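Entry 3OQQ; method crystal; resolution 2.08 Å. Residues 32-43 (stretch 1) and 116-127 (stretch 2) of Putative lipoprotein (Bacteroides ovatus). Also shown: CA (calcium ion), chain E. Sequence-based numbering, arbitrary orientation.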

# COMPACT_ATOMS: atom_id res chain seq x y z
N SER A 32 1.72 -15.04 9.37
CA SER A 32 1.72 -13.62 9.74
C SER A 32 0.65 -12.86 8.99
O SER A 32 0.38 -13.17 7.82
CB SER A 32 3.10 -12.99 9.51
OG SER A 32 3.30 -12.53 8.18
N GLU A 33 0.06 -11.86 9.64
CA GLU A 33 -0.96 -11.00 9.06
C GLU A 33 -0.42 -10.30 7.80
O GLU A 33 -1.12 -10.23 6.79
CB GLU A 33 -1.44 -9.97 10.08
CG GLU A 33 -2.37 -10.53 11.13
CD GLU A 33 -3.14 -9.49 11.93
OE1 GLU A 33 -2.58 -8.40 12.20
OE2 GLU A 33 -4.31 -9.77 12.29
N ALA A 34 0.83 -9.82 7.87
CA ALA A 34 1.50 -9.14 6.76
C ALA A 34 1.56 -10.02 5.51
O ALA A 34 1.40 -9.51 4.39
CB ALA A 34 2.90 -8.74 7.18
N SER A 35 1.78 -11.34 5.69
CA SER A 35 1.94 -12.28 4.58
C SER A 35 0.59 -12.82 4.06
O SER A 35 0.59 -13.52 3.05
CB SER A 35 2.87 -13.43 4.99
OG SER A 35 2.21 -14.45 5.71
N LEU A 36 -0.56 -12.50 4.74
CA LEU A 36 -1.88 -12.92 4.25
C LEU A 36 -2.16 -12.28 2.90
O LEU A 36 -1.99 -11.06 2.73
CB LEU A 36 -2.98 -12.55 5.25
CG LEU A 36 -4.33 -13.22 5.06
CD1 LEU A 36 -4.88 -13.66 6.37
CD2 LEU A 36 -5.33 -12.26 4.40
N LEU A 37 -2.55 -13.10 1.93
CA LEU A 37 -2.89 -12.66 0.57
C LEU A 37 -4.41 -12.61 0.39
O LEU A 37 -4.93 -11.66 -0.18
CB LEU A 37 -2.29 -13.64 -0.44
CG LEU A 37 -0.78 -13.77 -0.44
CD1 LEU A 37 -0.38 -14.97 -1.23
CD2 LEU A 37 -0.10 -12.50 -0.98
N VAL A 38 -5.11 -13.63 0.89
CA VAL A 38 -6.57 -13.73 0.80
C VAL A 38 -7.05 -14.46 2.07
O VAL A 38 -6.45 -15.45 2.49
CB VAL A 38 -7.07 -14.36 -0.55
CG1 VAL A 38 -6.66 -15.81 -0.71
CG2 VAL A 38 -8.57 -14.19 -0.74
N GLY A 39 -8.04 -13.86 2.74
CA GLY A 39 -8.60 -14.37 3.98
C GLY A 39 -10.04 -14.80 3.86
O GLY A 39 -10.75 -14.37 2.94
N ASP A 40 -10.47 -15.68 4.81
CA ASP A 40 -11.83 -16.24 4.96
C ASP A 40 -12.44 -16.71 3.62
O ASP A 40 -13.55 -16.34 3.26
CB ASP A 40 -12.75 -15.21 5.68
CG ASP A 40 -12.38 -15.02 7.15
OD1 ASP A 40 -12.05 -16.03 7.82
OD2 ASP A 40 -12.45 -13.87 7.63
N VAL A 41 -11.68 -17.57 2.91
CA VAL A 41 -12.01 -18.14 1.60
C VAL A 41 -12.77 -19.44 1.74
O VAL A 41 -12.29 -20.36 2.40
CB VAL A 41 -10.70 -18.38 0.80
CG1 VAL A 41 -10.97 -18.88 -0.61
CG2 VAL A 41 -9.84 -17.12 0.78
N LEU A 42 -13.92 -19.54 1.07
CA LEU A 42 -14.69 -20.78 1.05
C LEU A 42 -14.14 -21.67 -0.08
O LEU A 42 -14.04 -21.21 -1.22
CB LEU A 42 -16.19 -20.48 0.87
CG LEU A 42 -17.12 -21.64 0.51
CD1 LEU A 42 -17.21 -22.67 1.64
CD2 LEU A 42 -18.48 -21.13 0.17
N VAL A 43 -13.77 -22.91 0.25
CA VAL A 43 -13.27 -23.86 -0.75
C VAL A 43 -14.22 -25.03 -0.78
O VAL A 43 -14.15 -25.90 0.08
CB VAL A 43 -11.80 -24.32 -0.53
CG1 VAL A 43 -11.32 -25.20 -1.69
CG2 VAL A 43 -10.86 -23.14 -0.35
N THR A 116 -20.88 -23.54 8.93
CA THR A 116 -19.44 -23.28 9.07
C THR A 116 -18.80 -22.31 8.04
O THR A 116 -17.59 -22.04 8.15
CB THR A 116 -18.69 -24.63 9.00
OG1 THR A 116 -18.83 -25.18 7.69
CG2 THR A 116 -19.20 -25.63 10.02
N ASP A 117 -19.57 -21.77 7.06
CA ASP A 117 -19.01 -20.89 6.02
C ASP A 117 -19.39 -19.40 6.17
O ASP A 117 -19.30 -18.65 5.20
CB ASP A 117 -19.47 -21.40 4.63
CG ASP A 117 -20.97 -21.19 4.32
OD1 ASP A 117 -21.71 -20.73 5.22
OD2 ASP A 117 -21.38 -21.50 3.18
N GLN A 118 -19.89 -19.00 7.34
CA GLN A 118 -20.38 -17.63 7.52
C GLN A 118 -19.23 -16.62 7.68
O GLN A 118 -18.82 -16.30 8.80
CB GLN A 118 -21.36 -17.54 8.70
CG GLN A 118 -22.65 -18.34 8.49
CD GLN A 118 -23.41 -18.51 9.78
OE1 GLN A 118 -23.59 -17.56 10.56
NE2 GLN A 118 -23.88 -19.72 10.04
N GLY A 119 -18.72 -16.13 6.55
CA GLY A 119 -17.63 -15.17 6.52
C GLY A 119 -17.41 -14.59 5.15
O GLY A 119 -17.69 -15.25 4.14
N TYR A 120 -16.92 -13.35 5.11
CA TYR A 120 -16.66 -12.62 3.87
C TYR A 120 -15.24 -12.81 3.39
O TYR A 120 -14.29 -12.58 4.14
CB TYR A 120 -16.93 -11.12 4.07
CG TYR A 120 -18.30 -10.77 4.59
CD1 TYR A 120 -19.45 -11.07 3.86
CD2 TYR A 120 -18.45 -10.04 5.76
CE1 TYR A 120 -20.72 -10.70 4.31
CE2 TYR A 120 -19.71 -9.66 6.22
CZ TYR A 120 -20.84 -10.00 5.50
OH TYR A 120 -22.08 -9.63 5.96
N LEU A 121 -15.09 -13.14 2.12
CA LEU A 121 -13.76 -13.27 1.53
C LEU A 121 -13.13 -11.87 1.47
O LEU A 121 -13.82 -10.89 1.17
CB LEU A 121 -13.86 -13.93 0.13
CG LEU A 121 -12.55 -14.13 -0.66
CD1 LEU A 121 -12.56 -15.42 -1.43
CD2 LEU A 121 -12.32 -13.00 -1.62
N PHE A 122 -11.83 -11.77 1.77
CA PHE A 122 -11.15 -10.48 1.67
C PHE A 122 -9.78 -10.67 1.08
O PHE A 122 -9.10 -11.66 1.37
CB PHE A 122 -11.09 -9.72 3.02
CG PHE A 122 -10.30 -10.32 4.16
CD1 PHE A 122 -10.90 -11.22 5.04
CD2 PHE A 122 -8.99 -9.93 4.40
CE1 PHE A 122 -10.18 -11.76 6.12
CE2 PHE A 122 -8.27 -10.46 5.48
CZ PHE A 122 -8.86 -11.37 6.33
N TYR A 123 -9.41 -9.76 0.16
CA TYR A 123 -8.10 -9.72 -0.46
C TYR A 123 -7.22 -8.81 0.38
O TYR A 123 -7.73 -7.87 1.00
CB TYR A 123 -8.21 -9.20 -1.90
CG TYR A 123 -8.85 -10.18 -2.84
CD1 TYR A 123 -8.11 -11.22 -3.41
CD2 TYR A 123 -10.19 -10.06 -3.19
CE1 TYR A 123 -8.71 -12.13 -4.29
CE2 TYR A 123 -10.79 -10.96 -4.07
CZ TYR A 123 -10.05 -12.00 -4.61
OH TYR A 123 -10.64 -12.89 -5.48
N HIS A 124 -5.91 -9.07 0.42
CA HIS A 124 -5.03 -8.25 1.24
C HIS A 124 -3.73 -7.95 0.51
O HIS A 124 -3.09 -8.88 -0.01
CB HIS A 124 -4.73 -8.95 2.60
CG HIS A 124 -3.80 -8.20 3.51
ND1 HIS A 124 -2.66 -8.78 4.01
CD2 HIS A 124 -3.89 -6.93 3.99
CE1 HIS A 124 -2.09 -7.87 4.78
NE2 HIS A 124 -2.81 -6.74 4.81
N ASN A 125 -3.34 -6.65 0.49
CA ASN A 125 -2.05 -6.23 -0.08
C ASN A 125 -1.43 -5.15 0.82
O ASN A 125 -2.10 -4.19 1.21
CB ASN A 125 -2.19 -5.75 -1.54
CG ASN A 125 -0.89 -5.33 -2.17
OD1 ASN A 125 -0.69 -4.16 -2.52
ND2 ASN A 125 0.05 -6.25 -2.30
N THR A 126 -0.16 -5.33 1.17
CA THR A 126 0.57 -4.39 2.04
C THR A 126 2.00 -4.22 1.50
O THR A 126 2.50 -5.08 0.78
CB THR A 126 0.52 -4.85 3.53
OG1 THR A 126 1.15 -3.87 4.36
CG2 THR A 126 1.14 -6.24 3.77
N GLY A 127 2.61 -3.09 1.82
CA GLY A 127 3.97 -2.78 1.42
C GLY A 127 4.45 -1.50 2.06
O GLY A 127 3.76 -0.89 2.88
CA CA E . -23.47 -19.94 3.68
O HOH W 1 -22.16 -17.64 3.48
O HOH W 2 -24.24 -19.49 5.67

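The two stretches, at least 75 residues apart in sequence where they touch, meet as a short antiparallel pairing that buries 664 Å² in total. Gly 39 and Phe 122 form the hydrogen-bonded pair, and both polar groups of each backbone are used: Gly 39 N donates to Phe 122 O (2.8 Å) and Phe 122 N donates to Gly 39 O (3.0 Å), both nearly linear. Val 38 and Tyr 123 make the adjacent non-hydrogen-bonded pair, with Val 38 CA 3.3 Å from Phe 122 O in a CA-H...O contact.

His 124 extends the polar network with two donors. His 124 N donates to Leu 37 O at 2.8 Å, while His 124 ND1 in the ring donates to Leu 36 O at 2.7 Å, an acceptor lying near the ring plane where the N-H can address it. NE2 is satisfied elsewhere in the structure, so both ring nitrogens are engaged. Glu 33 O, 3.5 Å from His 124 ND1, is poorly angled for that donor; it instead accepts from Leu 36 N at 3.1 Å, within the type I turn from Glu 33 to Leu 36.

The absence of a side chain at Gly 39 makes room for the Phe 122 ring. Gly 39 CA sits over one ring face, 3.9 Å from the centroid, in a CH-pi contact; an ideal CB there would come within 2.3 Å of Phe 122 CZ. Leu 36 CD2 packs obliquely against Phe 122 CE2 at 3.6 Å, and Asp 40 OD2 approaches the ring edge, 3.4 Å from Phe 122 CE1. Val 38 and Tyr 123 share the other face of the sheet, with Val 38 CG2 4.0 Å from Tyr 123 CD1.

Farther along, Leu 42 CD1 contacts Asp 117 CB at 4.0 Å. The Asp 117 carboxylate binds calcium through both oxygens: Asp 117 OD1 lies 2.5 Å and Asp 117 OD2 2.6 Å from the calcium ion.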